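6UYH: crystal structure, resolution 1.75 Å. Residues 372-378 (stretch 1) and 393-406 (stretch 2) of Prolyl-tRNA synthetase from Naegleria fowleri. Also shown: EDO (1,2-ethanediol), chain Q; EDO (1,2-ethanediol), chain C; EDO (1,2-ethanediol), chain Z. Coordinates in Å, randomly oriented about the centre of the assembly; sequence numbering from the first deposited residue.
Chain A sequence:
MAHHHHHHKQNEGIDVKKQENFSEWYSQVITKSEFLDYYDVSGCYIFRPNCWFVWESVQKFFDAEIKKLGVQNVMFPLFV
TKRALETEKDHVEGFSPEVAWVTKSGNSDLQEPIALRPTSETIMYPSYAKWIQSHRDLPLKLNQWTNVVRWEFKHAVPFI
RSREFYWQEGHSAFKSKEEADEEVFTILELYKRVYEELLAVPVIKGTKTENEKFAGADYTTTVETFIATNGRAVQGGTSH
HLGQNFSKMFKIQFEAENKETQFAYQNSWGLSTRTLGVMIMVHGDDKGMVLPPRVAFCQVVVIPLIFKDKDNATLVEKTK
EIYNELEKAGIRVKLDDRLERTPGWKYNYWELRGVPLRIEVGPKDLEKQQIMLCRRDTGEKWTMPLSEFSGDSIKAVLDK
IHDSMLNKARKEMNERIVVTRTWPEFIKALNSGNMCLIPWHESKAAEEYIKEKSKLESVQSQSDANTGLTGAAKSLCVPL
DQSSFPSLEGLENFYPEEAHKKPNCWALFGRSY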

# COMPACT_ATOMS: atom_id res chain seq x y z
N MET A 372 17.06 35.48 -1.94
CA MET A 372 16.37 35.53 -3.22
C MET A 372 15.49 34.29 -3.36
O MET A 372 15.94 33.17 -3.10
CB MET A 372 17.38 35.60 -4.37
CG MET A 372 16.76 35.52 -5.76
SD MET A 372 15.92 37.04 -6.24
CE MET A 372 17.30 38.18 -6.29
N LEU A 373 14.24 34.50 -3.75
CA LEU A 373 13.28 33.43 -3.94
C LEU A 373 12.87 33.38 -5.40
O LEU A 373 12.76 34.42 -6.06
CB LEU A 373 12.04 33.62 -3.04
CG LEU A 373 12.07 33.06 -1.62
CD1 LEU A 373 13.24 33.62 -0.83
CD2 LEU A 373 10.77 33.35 -0.89
N CYS A 374 12.65 32.17 -5.92
CA CYS A 374 12.16 31.99 -7.28
C CYS A 374 11.10 30.91 -7.27
O CYS A 374 11.36 29.79 -6.82
CB CYS A 374 13.30 31.61 -8.24
SG CYS A 374 12.77 31.44 -9.97
N ARG A 375 9.90 31.24 -7.75
CA ARG A 375 8.78 30.30 -7.75
C ARG A 375 8.67 29.62 -9.11
O ARG A 375 8.71 30.28 -10.16
CB ARG A 375 7.47 31.00 -7.38
CG ARG A 375 7.13 32.25 -8.18
CD ARG A 375 5.92 32.94 -7.58
NE ARG A 375 4.69 32.21 -7.85
CZ ARG A 375 3.48 32.62 -7.47
NH1 ARG A 375 3.35 33.74 -6.78
NH2 ARG A 375 2.41 31.90 -7.77
N ARG A 376 8.52 28.29 -9.09
CA ARG A 376 8.61 27.46 -10.28
C ARG A 376 7.45 27.68 -11.25
O ARG A 376 7.63 27.58 -12.46
CB ARG A 376 8.66 25.99 -9.86
CG ARG A 376 8.66 24.97 -10.99
CD ARG A 376 9.95 24.99 -11.80
NE ARG A 376 9.88 23.97 -12.85
CZ ARG A 376 9.40 24.18 -14.07
NH1 ARG A 376 8.96 25.39 -14.42
NH2 ARG A 376 9.36 23.18 -14.94
N ASP A 377 6.26 27.98 -10.73
CA ASP A 377 5.08 28.02 -11.59
C ASP A 377 5.12 29.22 -12.54
O ASP A 377 4.78 29.08 -13.72
CB ASP A 377 3.81 28.02 -10.75
CG ASP A 377 3.69 29.25 -9.88
OD1 ASP A 377 4.74 29.79 -9.47
OD2 ASP A 377 2.54 29.66 -9.62
N THR A 378 5.52 30.40 -12.05
CA THR A 378 5.62 31.58 -12.91
C THR A 378 7.04 31.98 -13.25
O THR A 378 7.23 32.79 -14.17
CB THR A 378 4.93 32.79 -12.24
OG1 THR A 378 5.63 33.13 -11.04
CG2 THR A 378 3.48 32.48 -11.91
N SER A 393 6.29 32.12 6.97
CA SER A 393 6.30 32.95 5.77
C SER A 393 6.61 32.12 4.52
O SER A 393 6.09 32.42 3.44
CB SER A 393 7.29 34.11 5.92
OG SER A 393 8.63 33.66 5.93
N ILE A 394 7.43 31.08 4.66
CA ILE A 394 7.71 30.21 3.51
C ILE A 394 6.50 29.35 3.19
O ILE A 394 6.16 29.15 2.01
CB ILE A 394 8.97 29.36 3.78
CG1 ILE A 394 10.21 30.26 3.86
CG2 ILE A 394 9.13 28.31 2.70
CD1 ILE A 394 10.41 31.16 2.65
N LYS A 395 5.81 28.82 4.21
CA LYS A 395 4.56 28.11 3.96
C LYS A 395 3.55 29.01 3.25
O LYS A 395 2.81 28.56 2.37
CB LYS A 395 3.98 27.59 5.27
CG LYS A 395 4.75 26.43 5.87
CD LYS A 395 4.25 26.06 7.26
CE LYS A 395 5.09 24.94 7.86
NZ LYS A 395 4.70 24.63 9.26
N ALA A 396 3.50 30.29 3.64
CA ALA A 396 2.60 31.23 2.99
C ALA A 396 2.97 31.40 1.52
O ALA A 396 2.09 31.57 0.67
CB ALA A 396 2.64 32.58 3.72
N VAL A 397 4.27 31.39 1.21
CA VAL A 397 4.70 31.43 -0.19
C VAL A 397 4.24 30.18 -0.92
O VAL A 397 3.78 30.25 -2.07
CB VAL A 397 6.23 31.60 -0.26
CG1 VAL A 397 6.72 31.45 -1.68
CG2 VAL A 397 6.63 32.97 0.31
N LEU A 398 4.34 29.02 -0.27
CA LEU A 398 3.94 27.78 -0.91
C LEU A 398 2.44 27.72 -1.14
O LEU A 398 1.98 27.18 -2.15
CB LEU A 398 4.40 26.59 -0.06
CG LEU A 398 5.91 26.40 0.03
CD1 LEU A 398 6.25 25.31 1.04
CD2 LEU A 398 6.50 26.05 -1.33
N ASP A 399 1.65 28.28 -0.21
CA ASP A 399 0.20 28.34 -0.41
C ASP A 399 -0.15 29.29 -1.55
O ASP A 399 -1.09 29.03 -2.31
CB ASP A 399 -0.49 28.75 0.88
CG ASP A 399 -0.39 27.68 1.95
OD1 ASP A 399 -0.35 26.48 1.59
OD2 ASP A 399 -0.36 28.02 3.15
N LYS A 400 0.59 30.39 -1.67
CA LYS A 400 0.37 31.31 -2.78
C LYS A 400 0.63 30.63 -4.12
O LYS A 400 -0.12 30.83 -5.08
CB LYS A 400 1.26 32.55 -2.61
CG LYS A 400 0.89 33.74 -3.47
CD LYS A 400 1.87 34.90 -3.28
CE LYS A 400 1.19 36.24 -3.52
NZ LYS A 400 1.92 37.12 -4.49
N ILE A 401 1.69 29.82 -4.19
CA ILE A 401 1.97 29.07 -5.41
C ILE A 401 0.84 28.10 -5.71
O ILE A 401 0.35 28.00 -6.84
CB ILE A 401 3.32 28.34 -5.29
CG1 ILE A 401 4.48 29.34 -5.33
CG2 ILE A 401 3.49 27.30 -6.40
CD1 ILE A 401 5.84 28.71 -5.06
N HIS A 402 0.39 27.37 -4.68
CA HIS A 402 -0.73 26.45 -4.88
C HIS A 402 -1.95 27.18 -5.42
O HIS A 402 -2.58 26.74 -6.39
CB HIS A 402 -1.09 25.74 -3.57
CG HIS A 402 -2.39 25.00 -3.66
ND1 HIS A 402 -2.45 23.65 -3.96
CD2 HIS A 402 -3.67 25.43 -3.57
CE1 HIS A 402 -3.72 23.28 -4.01
NE2 HIS A 402 -4.48 24.34 -3.79
N ASP A 403 -2.33 28.29 -4.77
CA ASP A 403 -3.51 29.03 -5.20
C ASP A 403 -3.38 29.51 -6.64
O ASP A 403 -4.34 29.43 -7.41
CB ASP A 403 -3.76 30.21 -4.26
CG ASP A 403 -4.12 29.76 -2.85
OD1 ASP A 403 -4.40 28.56 -2.65
OD2 ASP A 403 -4.12 30.61 -1.93
N SER A 404 -2.20 30.00 -7.02
CA SER A 404 -2.00 30.51 -8.37
C SER A 404 -2.13 29.40 -9.40
O SER A 404 -2.73 29.59 -10.47
CB SER A 404 -0.63 31.18 -8.49
OG SER A 404 -0.52 32.33 -7.66
N MET A 405 -1.54 28.24 -9.11
CA MET A 405 -1.62 27.10 -10.02
C MET A 405 -3.07 26.68 -10.23
O MET A 405 -3.50 26.43 -11.37
CB MET A 405 -0.79 25.93 -9.47
CG MET A 405 0.72 26.20 -9.50
SD MET A 405 1.69 24.89 -8.72
CE MET A 405 1.24 23.47 -9.72
N LEU A 406 -3.84 26.60 -9.14
CA LEU A 406 -5.24 26.20 -9.26
C LEU A 406 -6.06 27.28 -9.97
O LEU A 406 -6.91 26.97 -10.82
CB LEU A 406 -5.81 25.92 -7.86
CG LEU A 406 -7.31 25.64 -7.76
CD1 LEU A 406 -7.63 24.40 -8.58
CD2 LEU A 406 -7.74 25.47 -6.29
C1 EDO Q . 1.94 23.80 1.62
O1 EDO Q . 0.58 24.04 2.01
C2 EDO Q . 2.85 24.59 2.55
O2 EDO Q . 2.46 24.37 3.91
C1 EDO C . 5.70 36.69 -3.79
O1 EDO C . 5.06 37.97 -3.79
C2 EDO C . 5.93 36.24 -5.23
O2 EDO C . 4.66 36.15 -5.88
C1 EDO Z . -2.89 35.01 -8.72
O1 EDO Z . -1.75 34.21 -9.06
C2 EDO Z . -4.12 34.12 -8.59
O2 EDO Z . -4.15 33.55 -7.28
O HOH W 1 0.78 35.10 -6.72

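Residues 372-375 form the end of a β-strand that runs in nearly the same direction as the helix of residues 393-406, the two axes diverging by 25° and approaching to 10.6 Å. Their contact buries 361 Å², summed over both sides, and it changes in character along the strand, from purely apolar at Leu 373 to largely polar at Arg 375 and Asp 377.

Met 372 lies out of reach of the helix. With Leu 373 the CA-to-CB bond points toward it, and the side chain (chi1 m, chi2 p) places CD2 4.2 Å from CD1 of Ile 394 and 4.3 Å from CG2 of Val 397. These two helix residues are three positions apart, so they lie close to one another on the helix surface and can meet the same leucine methyl. CB of Ile 394 points sideways, but the end of its side chain comes nearer to stretch 1. Branched aliphatic side chains suit this site, where the contacts of Leu 373 with the helix are methyl to methyl at van der Waals distance. The alternation of the strand then turns Cys 374 away, and it makes no contact with the helix.

Arg 375 points toward the helix again and has the largest area covered in the contact, 93 Å². Its aliphatic base packs on Ile 401, with CB 3.6 Å from CD1, and CG1 of the same isoleucine lies over one face of the guanidinium. The long side chain thus lies against a hydrocarbon surface while its polar end reaches the helix: NH2 donates a hydrogen bond to OG of Ser 404 (3.0 Å), which lies at the edge of the guanidinium, near its plane. Ser 404, whose CA-to-CB bond points toward stretch 1, brings a hydroxyl close to the helix backbone within reach of NH2.

The charge of Arg 375 is met within its own stretch. NE donates to OD1 of Asp 377 (2.9 Å) and NH2 to OD2 of Asp 377 (2.9 Å), a two-pronged salt bridge that fixes the guanidinium while NH2 also serves Ser 404. NH1 of Arg 375 lies 4.3 Å from NZ of Lys 400, an exposed residue, a proximity of like charges. A water accepts from both, at 2.9 Å from NH1 of Arg 375 and, weakly, at 3.2 Å from NZ of Lys 400. An ethanediol, probably from the crystallisation liquor, bridges them as well: its O2 accepts from NH1 of Arg 375 (2.9 Å) and from NZ of Lys 400 (3.2 Å).

Beyond the strand, Arg 376 leads the end of its side chain away and is satisfied elsewhere in the structure. Asp 377 points back toward the helix, its CA 6.9 Å from that of Met 405. Its CB packs at 3.8 Å from CG of Met 405, and OD2 lies 3.7 Å from CB of Ser 404. Its carboxylate therefore both anchors Arg 375 and fills space beside the helix. Thr 378, exposed, ends the stretch without touching the helix.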